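Long-range contact in beta-gamma-crystallin (Geodia cydonium, PDB 4IAU), which is of unknown function but binds calcium and belongs to the beta/gamma-crystallin family: residues A[81-95]-A[110-123]. Sequence-based numbering, arbitrary orientation. Where two conformers were deposited one is given.
Sequences TFQVGATLYKHVNFG and IGGVSSALISQGQW. With CA (calcium ion), chain B.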
loop_
_atom_site.group_PDB
_atom_site.type_symbol
_atom_site.label_atom_id
_atom_site.label_comp_id
_atom_site.label_asym_id
_atom_site.label_seq_id
_atom_site.Cartn_x
_atom_site.Cartn_y
_atom_site.Cartn_z
ATOM N N THR A 81 -1.529 8.228 -1.029
ATOM C CA THR A 81 -2.890 8.742 -0.932
ATOM C C THR A 81 -3.377 8.845 0.486
ATOM O O THR A 81 -4.585 9.130 0.660
ATOM C CB THR A 81 -3.849 7.924 -1.829
ATOM O OG1 THR A 81 -3.923 6.666 -1.267
ATOM C CG2 THR A 81 -3.452 7.993 -3.288
ATOM N N PHE A 82 -2.517 8.695 1.470
ATOM C CA PHE A 82 -2.885 9.016 2.851
ATOM C C PHE A 82 -3.472 10.431 2.852
ATOM O O PHE A 82 -2.825 11.368 2.330
ATOM C CB PHE A 82 -1.629 8.911 3.667
ATOM C CG PHE A 82 -1.794 9.350 5.112
ATOM C CD1 PHE A 82 -2.704 8.770 5.943
ATOM C CD2 PHE A 82 -1.053 10.361 5.630
ATOM C CE1 PHE A 82 -2.866 9.163 7.274
ATOM C CE2 PHE A 82 -1.119 10.765 6.968
ATOM C CZ PHE A 82 -2.012 10.107 7.779
ATOM N N GLN A 83 -4.658 10.595 3.403
ATOM C CA GLN A 83 -5.335 11.891 3.496
ATOM C C GLN A 83 -5.731 12.496 2.154
ATOM O O GLN A 83 -5.991 13.729 2.107
ATOM C CB GLN A 83 -4.470 12.894 4.260
ATOM C CG GLN A 83 -4.143 12.474 5.683
ATOM C CD GLN A 83 -3.264 13.479 6.399
ATOM O OE1 GLN A 83 -2.563 14.267 5.766
ATOM N NE2 GLN A 83 -3.294 13.458 7.719
ATOM N N VAL A 84 -5.779 11.679 1.130
ATOM C CA VAL A 84 -6.091 12.171 -0.205
ATOM C C VAL A 84 -7.077 11.281 -0.895
ATOM O O VAL A 84 -7.993 11.813 -1.528
ATOM C CB VAL A 84 -4.808 12.273 -1.050
ATOM C CG1 VAL A 84 -5.203 12.726 -2.464
ATOM C CG2 VAL A 84 -3.765 13.207 -0.453
ATOM N N GLY A 85 -6.962 9.973 -0.847
ATOM C CA GLY A 85 -7.805 9.097 -1.679
ATOM C C GLY A 85 -7.530 7.653 -1.396
ATOM O O GLY A 85 -7.585 7.233 -0.217
ATOM N N ALA A 86 -7.241 6.860 -2.417
ATOM C CA ALA A 86 -7.088 5.424 -2.297
ATOM C C ALA A 86 -5.868 4.992 -3.118
ATOM O O ALA A 86 -5.538 5.613 -4.127
ATOM C CB ALA A 86 -8.317 4.689 -2.804
ATOM N N THR A 87 -5.240 3.885 -2.698
ATOM C CA THR A 87 -4.179 3.236 -3.481
ATOM C C THR A 87 -4.567 1.768 -3.673
ATOM O O THR A 87 -5.020 1.125 -2.739
ATOM C CB THR A 87 -2.796 3.356 -2.819
ATOM O OG1 THR A 87 -2.436 4.709 -2.735
ATOM C CG2 THR A 87 -1.699 2.675 -3.602
ATOM N N LEU A 88 -4.394 1.304 -4.921
ATOM C CA LEU A 88 -4.659 -0.054 -5.340
ATOM C C LEU A 88 -3.334 -0.810 -5.534
ATOM O O LEU A 88 -2.350 -0.189 -5.953
ATOM C CB LEU A 88 -5.441 -0.070 -6.640
ATOM C CG LEU A 88 -6.713 0.780 -6.624
ATOM C CD1 LEU A 88 -7.384 0.666 -7.998
ATOM C CD2 LEU A 88 -7.646 0.350 -5.528
ATOM N N TYR A 89 -3.358 -2.101 -5.301
ATOM C CA TYR A 89 -2.147 -2.925 -5.372
ATOM C C TYR A 89 -2.415 -4.191 -6.163
ATOM O O TYR A 89 -3.509 -4.791 -6.098
ATOM C CB TYR A 89 -1.688 -3.287 -3.964
ATOM C CG TYR A 89 -1.362 -2.101 -3.123
ATOM C CD1 TYR A 89 -0.090 -1.558 -3.099
ATOM C CD2 TYR A 89 -2.326 -1.491 -2.306
ATOM C CE1 TYR A 89 0.225 -0.450 -2.303
ATOM C CE2 TYR A 89 -2.032 -0.396 -1.532
ATOM C CZ TYR A 89 -0.745 0.130 -1.534
ATOM O OH TYR A 89 -0.508 1.230 -0.735
ATOM N N LYS A 90 -1.404 -4.599 -6.922
ATOM C CA LYS A 90 -1.524 -5.787 -7.782
ATOM C C LYS A 90 -1.664 -7.061 -6.966
ATOM O O LYS A 90 -2.377 -7.974 -7.361
ATOM C CB LYS A 90 -0.298 -5.885 -8.679
ATOM C CG LYS A 90 -0.347 -7.054 -9.644
ATOM C CD LYS A 90 0.866 -7.138 -10.536
ATOM C CE LYS A 90 0.758 -8.260 -11.524
ATOM N NZ LYS A 90 2.018 -8.366 -12.336
ATOM N N HIS A 91 -0.989 -7.180 -5.826
ATOM C CA HIS A 91 -1.011 -8.406 -5.032
ATOM C C HIS A 91 -1.823 -8.196 -3.751
ATOM O O HIS A 91 -2.049 -7.058 -3.322
ATOM C CB HIS A 91 0.372 -8.870 -4.695
ATOM C CG HIS A 91 1.238 -9.125 -5.849
ATOM N ND1 HIS A 91 0.790 -9.751 -6.981
ATOM C CD2 HIS A 91 2.513 -8.793 -6.053
ATOM C CE1 HIS A 91 1.791 -9.813 -7.845
ATOM N NE2 HIS A 91 2.860 -9.252 -7.320
ATOM N N VAL A 92 -2.240 -9.314 -3.187
ATOM C CA VAL A 92 -2.795 -9.279 -1.839
ATOM C C VAL A 92 -1.759 -8.645 -0.903
ATOM O O VAL A 92 -0.562 -8.566 -1.179
ATOM C CB VAL A 92 -3.203 -10.656 -1.338
ATOM C CG1 VAL A 92 -4.337 -11.253 -2.172
ATOM C CG2 VAL A 92 -2.009 -11.633 -1.247
ATOM N N ASN A 93 -2.248 -8.166 0.248
ATOM C CA ASN A 93 -1.358 -7.666 1.287
ATOM C C ASN A 93 -0.468 -6.532 0.763
ATOM O O ASN A 93 0.677 -6.353 1.137
ATOM C CB ASN A 93 -0.495 -8.750 1.890
ATOM C CG ASN A 93 -1.335 -9.871 2.492
ATOM O OD1 ASN A 93 -2.439 -9.648 2.969
ATOM N ND2 ASN A 93 -0.797 -11.079 2.403
ATOM N N PHE A 94 -1.057 -5.735 -0.132
ATOM C CA PHE A 94 -0.467 -4.483 -0.580
ATOM C C PHE A 94 0.821 -4.702 -1.321
ATOM O O PHE A 94 1.701 -3.805 -1.359
ATOM C CB PHE A 94 -0.334 -3.455 0.556
ATOM C CG PHE A 94 -1.545 -3.501 1.429
ATOM C CD1 PHE A 94 -2.816 -3.214 0.896
ATOM C CD2 PHE A 94 -1.483 -3.874 2.754
ATOM C CE1 PHE A 94 -3.947 -3.368 1.653
ATOM C CE2 PHE A 94 -2.603 -4.017 3.508
ATOM C CZ PHE A 94 -3.860 -3.761 2.950
ATOM N N GLY A 95 0.989 -5.856 -1.975
ATOM C CA GLY A 95 2.197 -6.119 -2.699
ATOM C C GLY A 95 2.145 -5.695 -4.146
ATOM O O GLY A 95 1.108 -5.467 -4.730
ATOM N N ILE A 110 -3.366 -2.558 -13.900
ATOM C CA ILE A 110 -2.120 -2.832 -13.157
ATOM C C ILE A 110 -1.795 -4.330 -13.167
ATOM O O ILE A 110 -0.885 -4.740 -12.420
ATOM C CB ILE A 110 -2.119 -2.293 -11.734
ATOM C CG1 ILE A 110 -3.091 -2.955 -10.815
ATOM C CG2 ILE A 110 -2.282 -0.774 -11.796
ATOM C CD1 ILE A 110 -2.964 -2.496 -9.334
ATOM N N GLY A 111 -2.433 -5.107 -14.006
ATOM C CA GLY A 111 -2.173 -6.542 -14.047
ATOM C C GLY A 111 -3.035 -7.287 -13.070
ATOM O O GLY A 111 -2.733 -8.472 -12.841
ATOM N N GLY A 112 -4.106 -6.691 -12.599
ATOM C CA GLY A 112 -5.102 -7.379 -11.783
ATOM C C GLY A 112 -5.026 -6.924 -10.331
ATOM O O GLY A 112 -4.109 -7.280 -9.575
ATOM N N VAL A 113 -5.990 -6.131 -9.911
ATOM C CA VAL A 113 -6.013 -5.580 -8.556
ATOM C C VAL A 113 -6.355 -6.675 -7.557
ATOM O O VAL A 113 -7.349 -7.379 -7.728
ATOM C CB VAL A 113 -7.048 -4.450 -8.423
ATOM C CG1 VAL A 113 -7.152 -3.973 -6.978
ATOM C CG2 VAL A 113 -6.693 -3.291 -9.349
ATOM N N SER A 114 -5.583 -6.765 -6.473
ATOM C CA SER A 114 -5.849 -7.703 -5.412
ATOM C C SER A 114 -5.920 -7.138 -3.989
ATOM O O SER A 114 -6.282 -7.891 -3.096
ATOM C CB SER A 114 -4.841 -8.864 -5.432
ATOM O OG SER A 114 -4.866 -9.534 -6.685
ATOM N N SER A 115 -5.620 -5.870 -3.759
ATOM C CA SER A 115 -5.812 -5.272 -2.447
ATOM C C SER A 115 -5.856 -3.756 -2.599
ATOM O O SER A 115 -5.541 -3.198 -3.663
ATOM C CB SER A 115 -4.746 -5.706 -1.429
ATOM O OG SER A 115 -3.438 -5.297 -1.827
ATOM N N ALA A 116 -6.262 -3.067 -1.509
ATOM C CA ALA A 116 -6.395 -1.620 -1.566
ATOM C C ALA A 116 -6.348 -1.028 -0.166
ATOM O O ALA A 116 -6.802 -1.649 0.792
ATOM C CB ALA A 116 -7.697 -1.170 -2.207
ATOM N N LEU A 117 -5.855 0.208 -0.093
ATOM C CA LEU A 117 -5.955 1.041 1.076
ATOM C C LEU A 117 -6.761 2.275 0.708
ATOM O O LEU A 117 -6.345 3.031 -0.159
ATOM C CB LEU A 117 -4.573 1.461 1.605
ATOM C CG LEU A 117 -3.755 0.299 2.139
ATOM C CD1 LEU A 117 -2.309 0.741 2.413
ATOM C CD2 LEU A 117 -4.371 -0.269 3.410
ATOM N N ILE A 118 -7.905 2.477 1.381
ATOM C CA ILE A 118 -8.715 3.664 1.138
ATOM C C ILE A 118 -8.535 4.569 2.344
ATOM O O ILE A 118 -8.975 4.240 3.455
ATOM C CB ILE A 118 -10.194 3.360 0.879
ATOM C CG1 ILE A 118 -10.351 2.379 -0.284
ATOM C CG2 ILE A 118 -10.921 4.662 0.616
ATOM C CD1 ILE A 118 -11.774 2.043 -0.678
ATOM N N SER A 119 -7.896 5.719 2.136
ATOM C CA SER A 119 -7.699 6.672 3.220
ATOM C C SER A 119 -8.812 7.709 3.286
ATOM O O SER A 119 -9.172 8.162 4.374
ATOM C CB SER A 119 -6.342 7.372 3.116
ATOM O OG SER A 119 -6.166 8.322 4.172
ATOM N N GLN A 120 -9.345 8.132 2.157
ATOM C CA GLN A 120 -10.319 9.200 2.126
ATOM C C GLN A 120 -11.302 8.917 1.011
ATOM O O GLN A 120 -10.925 8.413 -0.037
ATOM C CB GLN A 120 -9.638 10.548 1.850
ATOM C CG GLN A 120 -10.425 11.761 2.240
ATOM C CD GLN A 120 -9.669 13.021 1.846
ATOM O OE1 GLN A 120 -9.133 13.759 2.724
ATOM N NE2 GLN A 120 -9.312 13.393 0.645
ATOM N N GLY A 121 -12.562 9.313 1.243
ATOM C CA GLY A 121 -13.594 9.256 0.243
ATOM C C GLY A 121 -14.470 8.005 0.323
ATOM O O GLY A 121 -14.106 6.984 0.828
ATOM N N GLN A 122 -15.656 8.179 -0.299
ATOM C CA GLN A 122 -16.550 7.089 -0.566
ATOM C C GLN A 122 -16.455 6.776 -2.063
ATOM O O GLN A 122 -16.463 7.686 -2.868
ATOM C CB GLN A 122 -17.995 7.411 -0.217
ATOM C CG GLN A 122 -18.159 7.714 1.269
ATOM C CD GLN A 122 -18.060 6.468 2.122
ATOM O OE1 GLN A 122 -18.453 5.358 1.765
ATOM N NE2 GLN A 122 -17.422 6.650 3.269
ATOM N N TRP A 123 -16.399 5.475 -2.389
ATOM C CA TRP A 123 -16.107 5.066 -3.762
ATOM C C TRP A 123 -17.063 3.963 -4.186
ATOM O O TRP A 123 -17.493 3.151 -3.368
ATOM C CB TRP A 123 -14.669 4.538 -3.829
ATOM C CG TRP A 123 -13.603 5.492 -3.393
ATOM C CD1 TRP A 123 -13.277 5.839 -2.097
ATOM C CD2 TRP A 123 -12.739 6.241 -4.246
ATOM N NE1 TRP A 123 -12.262 6.750 -2.106
ATOM C CE2 TRP A 123 -11.891 7.002 -3.410
ATOM C CE3 TRP A 123 -12.588 6.318 -5.625
ATOM C CZ2 TRP A 123 -10.901 7.834 -3.907
ATOM C CZ3 TRP A 123 -11.583 7.135 -6.122
ATOM C CH2 TRP A 123 -10.744 7.879 -5.266
HETATM CA CA CA B . -3.503 -9.512 -8.623
HETATM O O HOH W 1 -4.799 5.265 0.928
HETATM O O HOH W 2 1.560 -5.629 -13.807
HETATM O O HOH W 3 -2.319 -9.897 -10.615
#
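Ser115 reaches from strand 115-118 into the folded hairpin of residues 91-95 and ties it down with one oxygen: OG donates to His91 O at 2.7 Å, lying in the carbonyl plane, and accepts from Phe94 N at 3.0 Å. Its chi1 of 62° sets OG between the backbone N and carbonyl carbon, the position from which it meets both. The Phe94 side chain then turns back over Leu117 of strand 115-118. From its CB, which sits above the centre of the Tyr89 ring, CG leads to CD1, 3.5 Å from Ser115 OG; CE1 meets Ala116 O at the ring edge; CZ is 3.6 Å from Leu117 CD2, the methyl that makes a CH-pi contact over one ring face. Tyr89 OH touches the other methyl, Leu117 CD1. With an alanine in place of Phe94, the Leu117 methyl is likely to lose its aromatic partner and a gap to open between Leu117 and Tyr89. Ile40 of strand 38-42 packs on all three of these side chains, so this face of the sheet looks toward the N-terminal half of the chain. On the other face, Leu88 CD2 rests on Ala116 CB at 3.7 Å, and Ala86 CB lies over the rim of the Trp123 ring. Strands 86-89 and 115-118 run antiparallel, with Thr87 and Leu117 exchanging both backbone bonds; at the calcium end Ser114 and Ser115 both face Tyr89, a classic beta bulge. From this bulge Ser114 OG binds the calcium ion at 2.4 Å, alongside Lys90 O, Gly112 O, a water and Asp154, and Asn153 is hydrogen-bonded to Ser114 OG. The folded hairpin of residues 91-95, pinned by a serine, is a hallmark of the beta/gamma-crystallin Greek key, and the site beside it of its calcium-binding members.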